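Local coordinates for glideosome-associated protein 50 (Plasmodium falciparum 3D7, PDB 3TGH) that is a component of the glideosome, probably anchoring this gliding and invasion machinery to the parasite's inner membrane complex, at residues A[153-158]-A[184-189]; A[246-251]-A[277-282]. All blocks are in the same frame, centred on the assembly; numbering follows the deposited sequence. Where two conformers were deposited one is given.

Contact 1. Residues A[153-158]-A[184-189]; sequences AFIFID and SVAKKI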
ATOM      1  N   ALA A 153      -5.813 -10.449  -4.340  1.00 23.56           N
ATOM      2  CA  ALA A 153      -5.353 -10.489  -2.964  1.00 24.75           C
ATOM      3  C   ALA A 153      -4.477  -9.270  -2.692  1.00 24.15           C
ATOM      4  O   ALA A 153      -3.493  -9.058  -3.376  1.00 25.97           O
ATOM      5  CB  ALA A 153      -4.585 -11.765  -2.695  1.00 25.39           C
ATOM      6  N   PHE A 154      -4.876  -8.476  -1.706  1.00 20.89           N
ATOM      7  CA  PHE A 154      -4.099  -7.343  -1.220  1.00 21.28           C
ATOM      8  C   PHE A 154      -3.506  -7.733   0.120  1.00 21.87           C
ATOM      9  O   PHE A 154      -4.234  -8.089   1.051  1.00 23.01           O
ATOM     10  CB  PHE A 154      -4.996  -6.110  -1.087  1.00 20.59           C
ATOM     11  CG  PHE A 154      -5.426  -5.545  -2.406  1.00 23.10           C
ATOM     12  CD1 PHE A 154      -6.519  -6.060  -3.073  1.00 24.76           C
ATOM     13  CD2 PHE A 154      -4.711  -4.508  -3.001  1.00 21.94           C
ATOM     14  CE1 PHE A 154      -6.908  -5.539  -4.308  1.00 26.59           C
ATOM     15  CE2 PHE A 154      -5.094  -3.991  -4.230  1.00 24.83           C
ATOM     16  CZ  PHE A 154      -6.190  -4.505  -4.882  1.00 25.13           C
ATOM     17  N   ILE A 155      -2.178  -7.709   0.207  1.00 21.25           N
ATOM     18  CA  ILE A 155      -1.474  -8.085   1.420  1.00 20.74           C
ATOM     19  C   ILE A 155      -0.743  -6.848   1.950  1.00 21.03           C
ATOM     20  O   ILE A 155       0.012  -6.182   1.221  1.00 21.30           O
ATOM     21  CB  ILE A 155      -0.511  -9.247   1.168  1.00 22.02           C
ATOM     22  CG1 ILE A 155      -1.319 -10.504   0.793  1.00 24.36           C
ATOM     23  CG2 ILE A 155       0.360  -9.520   2.407  1.00 21.25           C
ATOM     24  CD1 ILE A 155      -0.491 -11.585   0.110  1.00 26.13           C
ATOM     25  N   PHE A 156      -1.009  -6.519   3.206  1.00 20.28           N
ATOM     26  CA  PHE A 156      -0.465  -5.312   3.826  1.00 20.06           C
ATOM     27  C   PHE A 156       0.573  -5.705   4.856  1.00 21.00           C
ATOM     28  O   PHE A 156       0.291  -6.476   5.777  1.00 20.79           O
ATOM     29  CB  PHE A 156      -1.585  -4.478   4.456  1.00 21.52           C
ATOM     30  CG  PHE A 156      -2.598  -3.997   3.461  1.00 21.70           C
ATOM     31  CD1 PHE A 156      -3.668  -4.809   3.090  1.00 18.92           C
ATOM     32  CD2 PHE A 156      -2.464  -2.749   2.855  1.00 20.97           C
ATOM     33  CE1 PHE A 156      -4.601  -4.375   2.139  1.00 20.95           C
ATOM     34  CE2 PHE A 156      -3.378  -2.315   1.915  1.00 21.60           C
ATOM     35  CZ  PHE A 156      -4.448  -3.142   1.543  1.00 21.27           C
ATOM     36  N   ILE A 157       1.783  -5.174   4.700  1.00 21.94           N
ATOM     37  CA  ILE A 157       2.897  -5.522   5.584  1.00 21.73           C
ATOM     38  C   ILE A 157       3.425  -4.307   6.330  1.00 21.76           C
ATOM     39  O   ILE A 157       3.307  -3.173   5.858  1.00 22.15           O
ATOM     40  CB  ILE A 157       4.066  -6.207   4.815  1.00 22.76           C
ATOM     41  CG1 ILE A 157       4.626  -5.315   3.710  1.00 23.86           C
ATOM     42  CG2 ILE A 157       3.606  -7.518   4.200  1.00 24.64           C
ATOM     43  CD1 ILE A 157       5.883  -5.912   3.024  1.00 22.52           C
ATOM     44  N   ASP A 158       3.986  -4.564   7.508  1.00 21.74           N
ATOM     45  CA  ASP A 158       4.698  -3.559   8.261  1.00 21.09           C
ATOM     46  C   ASP A 158       6.175  -3.865   8.132  1.00 22.74           C
ATOM     47  O   ASP A 158       6.685  -4.794   8.763  1.00 23.21           O
ATOM     48  CB  ASP A 158       4.291  -3.542   9.725  1.00 22.18           C
ATOM     49  CG  ASP A 158       4.863  -2.344  10.448  1.00 23.46           C
ATOM     50  OD1 ASP A 158       6.095  -2.183  10.434  1.00 23.99           O
ATOM     51  OD2 ASP A 158       4.090  -1.537  10.980  1.00 23.12           O
ATOM     52  N   SER A 184       0.893 -18.073   0.600  1.00 30.11           N
ATOM     53  CA  SER A 184       0.559 -19.468   0.298  1.00 32.17           C
ATOM     54  C   SER A 184      -0.896 -19.639  -0.146  1.00 31.56           C
ATOM     55  O   SER A 184      -1.186 -20.426  -1.049  1.00 33.27           O
ATOM     56  CB  SER A 184       0.825 -20.352   1.516  1.00 34.02           C
ATOM     57  OG  SER A 184       0.602 -21.712   1.203  1.00 44.62           O
ATOM     58  N   VAL A 185      -1.801 -18.903   0.488  1.00 29.15           N
ATOM     59  CA  VAL A 185      -3.216 -18.921   0.106  1.00 28.76           C
ATOM     60  C   VAL A 185      -3.425 -18.166  -1.205  1.00 26.98           C
ATOM     61  O   VAL A 185      -4.094 -18.666  -2.110  1.00 27.10           O
ATOM     62  CB  VAL A 185      -4.113 -18.337   1.213  1.00 28.12           C
ATOM     63  CG1 VAL A 185      -5.556 -18.171   0.723  1.00 28.31           C
ATOM     64  CG2 VAL A 185      -4.067 -19.226   2.454  1.00 31.06           C
ATOM     65  N   ALA A 186      -2.837 -16.978  -1.321  1.00 26.58           N
ATOM     66  CA  ALA A 186      -2.991 -16.150  -2.517  1.00 27.40           C
ATOM     67  C   ALA A 186      -2.568 -16.898  -3.779  1.00 28.51           C
ATOM     68  O   ALA A 186      -3.212 -16.769  -4.824  1.00 29.17           O
ATOM     69  CB  ALA A 186      -2.202 -14.837  -2.376  1.00 27.16           C
ATOM     70  N   LYS A 187      -1.490 -17.678  -3.674  1.00 31.75           N
ATOM     71  CA  LYS A 187      -1.012 -18.544  -4.766  1.00 34.91           C
ATOM     72  C   LYS A 187      -2.081 -19.480  -5.308  1.00 35.72           C
ATOM     73  O   LYS A 187      -2.098 -19.795  -6.501  1.00 34.83           O
ATOM     74  CB  LYS A 187       0.155 -19.423  -4.286  1.00 37.77           C
ATOM     75  CG  LYS A 187       1.479 -18.731  -4.252  1.00 43.60           C
ATOM     76  CD  LYS A 187       2.497 -19.500  -3.419  1.00 48.10           C
ATOM     77  CE  LYS A 187       2.991 -20.740  -4.126  1.00 50.99           C
ATOM     78  NZ  LYS A 187       4.067 -21.407  -3.339  1.00 54.16           N
ATOM     79  N   LYS A 188      -2.951 -19.944  -4.421  1.00 34.43           N
ATOM     80  CA  LYS A 188      -3.963 -20.931  -4.770  1.00 35.74           C
ATOM     81  C   LYS A 188      -5.276 -20.315  -5.261  1.00 35.11           C
ATOM     82  O   LYS A 188      -6.020 -20.974  -5.983  1.00 35.14           O
ATOM     83  CB  LYS A 188      -4.244 -21.824  -3.559  1.00 38.14           C
ATOM     84  CG  LYS A 188      -3.053 -22.656  -3.090  1.00 42.05           C
ATOM     85  CD  LYS A 188      -2.776 -23.821  -4.031  1.00 49.25           C
ATOM     86  CE  LYS A 188      -2.071 -24.967  -3.318  1.00 53.97           C
ATOM     87  NZ  LYS A 188      -1.926 -26.159  -4.203  1.00 56.92           N
ATOM     88  N   ILE A 189      -5.576 -19.073  -4.875  1.00 32.30           N
ATOM     89  CA  ILE A 189      -6.909 -18.510  -5.165  1.00 33.34           C
ATOM     90  C   ILE A 189      -6.959 -17.119  -5.814  1.00 33.10           C
ATOM     91  O   ILE A 189      -8.037 -16.676  -6.206  1.00 33.67           O
ATOM     92  CB  ILE A 189      -7.811 -18.512  -3.898  1.00 33.27           C
ATOM     93  CG1 ILE A 189      -7.322 -17.508  -2.854  1.00 35.18           C
ATOM     94  CG2 ILE A 189      -7.888 -19.924  -3.306  1.00 34.09           C
ATOM     95  CD1 ILE A 189      -8.203 -17.457  -1.612  1.00 35.15           C
TER
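Ala186 meets Ala153 and Ile155 where the last turns of helix 169-189 lie over strand 148-156. These are the first two elements of a beta-alpha-beta unit that strand 192-196 completes. Coming along the helix from Ser184, the first residue to touch the strand is Ala186, close to the point where the helix ends, and there Lys188 N bonds to Val185 O at 2.9 Å. Ala186 carries the whole contact on the helix side with its single methyl. The methyl of Ala153 points almost straight at it, and the two CB atoms stand 3.9 Å apart. The methyl of Ala186 does not return that aim; it leans toward Ile155, whose CD1 lies 4.4 Å from Ala186 CB. Ile155 reaches this far because its CG1-CD1 arm is extended (chi2 162°), and the same side chain also packs on Leu179 and Leu183 earlier in the helix. Ile193 of the next parallel strand touches Ala186 as well. Further along, Lys187 turns off the strand to a salt bridge with Asp223, and Ile189 packs on Phe131 of strand 128-136, which also touches Ala153. Everything that meets across this interface is aliphatic and buried, with only 77 Å² covered in all. The small alanine methyls let helix and strand backbones come close, CA to CA 6.2 Å between Ala153 and Ala186, and dispersion and exclusion of water account for the attraction.

Contact 2. Residues A[246-251]-A[277-282]; sequences AHITCG and CVHELS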
ATOM      1  N   ALA A 246       6.407  -5.842 -10.667  1.00 34.55           N
ATOM      2  CA  ALA A 246       6.613  -4.408 -10.657  1.00 32.97           C
ATOM      3  C   ALA A 246       6.805  -3.923  -9.221  1.00 30.27           C
ATOM      4  O   ALA A 246       5.998  -4.211  -8.343  1.00 32.77           O
ATOM      5  CB  ALA A 246       5.442  -3.690 -11.303  1.00 30.74           C
ATOM      6  N   HIS A 247       7.882  -3.180  -8.999  1.00 27.75           N
ATOM      7  CA  HIS A 247       8.109  -2.493  -7.743  1.00 26.05           C
ATOM      8  C   HIS A 247       7.715  -1.045  -7.965  1.00 26.03           C
ATOM      9  O   HIS A 247       8.312  -0.347  -8.783  1.00 26.60           O
ATOM     10  CB  HIS A 247       9.580  -2.602  -7.339  1.00 27.11           C
ATOM     11  CG  HIS A 247      10.042  -4.010  -7.139  1.00 28.08           C
ATOM     12  ND1 HIS A 247      10.184  -4.575  -5.890  1.00 28.63           N
ATOM     13  CD2 HIS A 247      10.362  -4.978  -8.031  1.00 29.70           C
ATOM     14  CE1 HIS A 247      10.590  -5.826  -6.021  1.00 31.89           C
ATOM     15  NE2 HIS A 247      10.710  -6.093  -7.311  1.00 30.30           N
ATOM     16  N   ILE A 248       6.684  -0.602  -7.262  1.00 25.39           N
ATOM     17  CA  ILE A 248       6.179   0.739  -7.436  1.00 24.52           C
ATOM     18  C   ILE A 248       6.434   1.532  -6.170  1.00 26.05           C
ATOM     19  O   ILE A 248       6.009   1.121  -5.085  1.00 25.23           O
ATOM     20  CB  ILE A 248       4.678   0.729  -7.740  1.00 26.28           C
ATOM     21  CG1 ILE A 248       4.410   0.047  -9.087  1.00 30.85           C
ATOM     22  CG2 ILE A 248       4.137   2.151  -7.723  1.00 26.35           C
ATOM     23  CD1 ILE A 248       2.939  -0.112  -9.409  1.00 33.55           C
ATOM     24  N   THR A 249       7.133   2.661  -6.311  1.00 24.73           N
ATOM     25  CA  THR A 249       7.254   3.622  -5.235  1.00 24.82           C
ATOM     26  C   THR A 249       6.234   4.734  -5.461  1.00 26.91           C
ATOM     27  O   THR A 249       6.131   5.312  -6.558  1.00 25.87           O
ATOM     28  CB  THR A 249       8.650   4.253  -5.141  1.00 27.96           C
ATOM     29  OG1 THR A 249       9.640   3.224  -5.104  1.00 29.54           O
ATOM     30  CG2 THR A 249       8.753   5.101  -3.876  1.00 27.87           C
ATOM     31  N   CYS A 250       5.475   5.013  -4.412  1.00 26.94           N
ATOM     32  CA  CYS A 250       4.456   6.044  -4.428  1.00 27.10           C
ATOM     33  C   CYS A 250       4.540   6.754  -3.084  1.00 26.53           C
ATOM     34  O   CYS A 250       3.663   6.614  -2.230  1.00 26.70           O
ATOM     35  CB  CYS A 250       3.088   5.408  -4.682  1.00 31.15           C
ATOM     36  SG  CYS A 250       1.767   6.577  -4.958  1.00 38.64           S
ATOM     37  N   GLY A 251       5.629   7.498  -2.892  1.00 25.14           N
ATOM     38  CA  GLY A 251       5.932   8.125  -1.603  1.00 24.99           C
ATOM     39  C   GLY A 251       5.897   9.644  -1.602  1.00 27.45           C
ATOM     40  O   GLY A 251       6.341  10.274  -0.640  1.00 25.93           O
ATOM     41  N   CYS A 277      -0.799   7.418  -7.485  1.00 26.28           N
ATOM     42  CA  CYS A 277      -1.069   6.441  -8.538  1.00 26.35           C
ATOM     43  C   CYS A 277      -2.526   6.029  -8.590  1.00 28.90           C
ATOM     44  O   CYS A 277      -3.205   5.998  -7.562  1.00 25.35           O
ATOM     45  CB  CYS A 277      -0.267   5.174  -8.305  1.00 30.11           C
ATOM     46  SG  CYS A 277       1.471   5.387  -8.442  1.00 36.27           S
ATOM     47  N   VAL A 278      -2.981   5.685  -9.789  1.00 27.10           N
ATOM     48  CA  VAL A 278      -4.262   5.031  -9.975  1.00 29.07           C
ATOM     49  C   VAL A 278      -4.006   3.710 -10.704  1.00 29.96           C
ATOM     50  O   VAL A 278      -3.260   3.665 -11.686  1.00 30.70           O
ATOM     51  CB  VAL A 278      -5.242   5.916 -10.756  1.00 30.89           C
ATOM     52  CG1 VAL A 278      -6.553   5.170 -10.989  1.00 34.19           C
ATOM     53  CG2 VAL A 278      -5.488   7.218  -9.994  1.00 34.52           C
ATOM     54  N   HIS A 279      -4.611   2.635 -10.208  1.00 27.13           N
ATOM     55  CA  HIS A 279      -4.353   1.293 -10.717  1.00 26.19           C
ATOM     56  C   HIS A 279      -5.664   0.699 -11.189  1.00 28.61           C
ATOM     57  O   HIS A 279      -6.689   0.882 -10.544  1.00 27.68           O
ATOM     58  CB  HIS A 279      -3.768   0.387  -9.635  1.00 26.74           C
ATOM     59  CG  HIS A 279      -2.642   0.994  -8.861  1.00 25.35           C
ATOM     60  ND1 HIS A 279      -1.320   0.790  -9.184  1.00 27.34           N
ATOM     61  CD2 HIS A 279      -2.644   1.780  -7.757  1.00 27.95           C
ATOM     62  CE1 HIS A 279      -0.553   1.429  -8.316  1.00 25.87           C
ATOM     63  NE2 HIS A 279      -1.334   2.038  -7.441  1.00 25.58           N
ATOM     64  N   GLU A 280      -5.610  -0.020 -12.303  1.00 29.24           N
ATOM     65  CA  GLU A 280      -6.787  -0.649 -12.891  0.56 30.65           C
ATOM     66  C   GLU A 280      -6.505  -2.140 -13.130  1.00 31.88           C
ATOM     67  O   GLU A 280      -5.591  -2.491 -13.880  1.00 30.56           O
ATOM     68  CB  GLU A 280      -7.152   0.052 -14.211  0.56 32.89           C
ATOM     69  CG  GLU A 280      -7.326   1.584 -14.099  0.56 35.19           C
ATOM     70  CD  GLU A 280      -7.374   2.317 -15.448  0.56 40.46           C
ATOM     71  OE1 GLU A 280      -7.160   1.695 -16.513  0.56 42.84           O
ATOM     72  OE2 GLU A 280      -7.620   3.541 -15.437  0.56 41.90           O
ATOM     73  N   LEU A 281      -7.278  -3.011 -12.483  1.00 30.33           N
ATOM     74  CA  LEU A 281      -7.184  -4.457 -12.708  1.00 31.77           C
ATOM     75  C   LEU A 281      -8.260  -4.844 -13.708  1.00 33.49           C
ATOM     76  O   LEU A 281      -9.418  -4.445 -13.554  1.00 31.17           O
ATOM     77  CB  LEU A 281      -7.403  -5.244 -11.417  1.00 32.49           C
ATOM     78  CG  LEU A 281      -6.245  -5.399 -10.429  1.00 35.06           C
ATOM     79  CD1 LEU A 281      -5.553  -4.099 -10.168  1.00 36.12           C
ATOM     80  CD2 LEU A 281      -6.763  -6.012  -9.132  1.00 34.10           C
ATOM     81  N   SER A 282      -7.884  -5.625 -14.718  1.00 33.16           N
ATOM     82  CA  SER A 282      -8.817  -6.061 -15.757  1.00 35.49           C
ATOM     83  C   SER A 282      -8.483  -7.475 -16.219  1.00 36.85           C
ATOM     84  O   SER A 282      -7.539  -8.092 -15.726  1.00 33.64           O
ATOM     85  CB  SER A 282      -8.765  -5.098 -16.953  1.00 37.71           C
ATOM     86  OG  SER A 282      -7.561  -5.248 -17.695  1.00 38.07           O
TER
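Cys250, Ile248, Cys277 and His279 meet between the two facing sheets of the alpha-beta-beta-alpha sandwich of the metallophosphoesterase fold. Strand 246-250 belongs to one sheet and strand 277-282 to the other; they run roughly antiparallel, at 143°, with their axes 9.6 Å apart, so side chains and not backbones make the contact. The four side chains project into the gap from both layers and are paired in two steps. In the first, Ile248 and His279 reach in from opposing sheets and pass alongside each other. The isoleucine brings CD1 to the rim of the imidazole, in the plane of the ring, 4.0 Å from CE1; it does not lie over a face. That ring is held from both its nitrogens, NE2 hydrogen-bonded to Ser8 OG and ND1 to Thr288 OG1, and Phe6 stacks on it; the two bonds fix its rotation and leave the carbon between them, CE1, turned to the methyl. The polar atoms of a buried histidine are thus satisfied by two hydroxyls, and the contact with Ile248 is van der Waals, methyl against the C-H edge of the ring. The second step joins the cysteines. Cys250 holds SG anti to its own N (chi1 -172°), which carries the sulfur across the gap to Cys277. Ser8 touches both cysteines, and the side chain of Cys250 is about 10 Å from that of His233, a ligand of the second metal cation. Ile248 links the two steps through its other branch, with CG2 4.3 Å from Cys277 SG. The sulfurs of Cys250 and Cys277 lie 3.7 Å apart, SG to SG, in van der Waals contact and far too distant for a disulfide.

How the contacts relate
Both contacts are buried in the core, and both involve the same mixed sheet, which contains strands 148-156 and 245-250. They use different sides of it. Contact 1 lies on the layer formed by helix 169-189, whereas contact 2 faces the second sheet, through strand 275-282. Their centres are about 17 Å apart, and their nearest atoms, about 5 Å apart, do not touch. The chemistry follows the place: contact 1 is all aliphatic, two alanine methyls and an isoleucine, while the gap between the sheets also admits thiols and an aromatic ring with polar nitrogens. Phe6 of the second sheet connects the neighbourhoods, since its ring meets both Phe154 and His279.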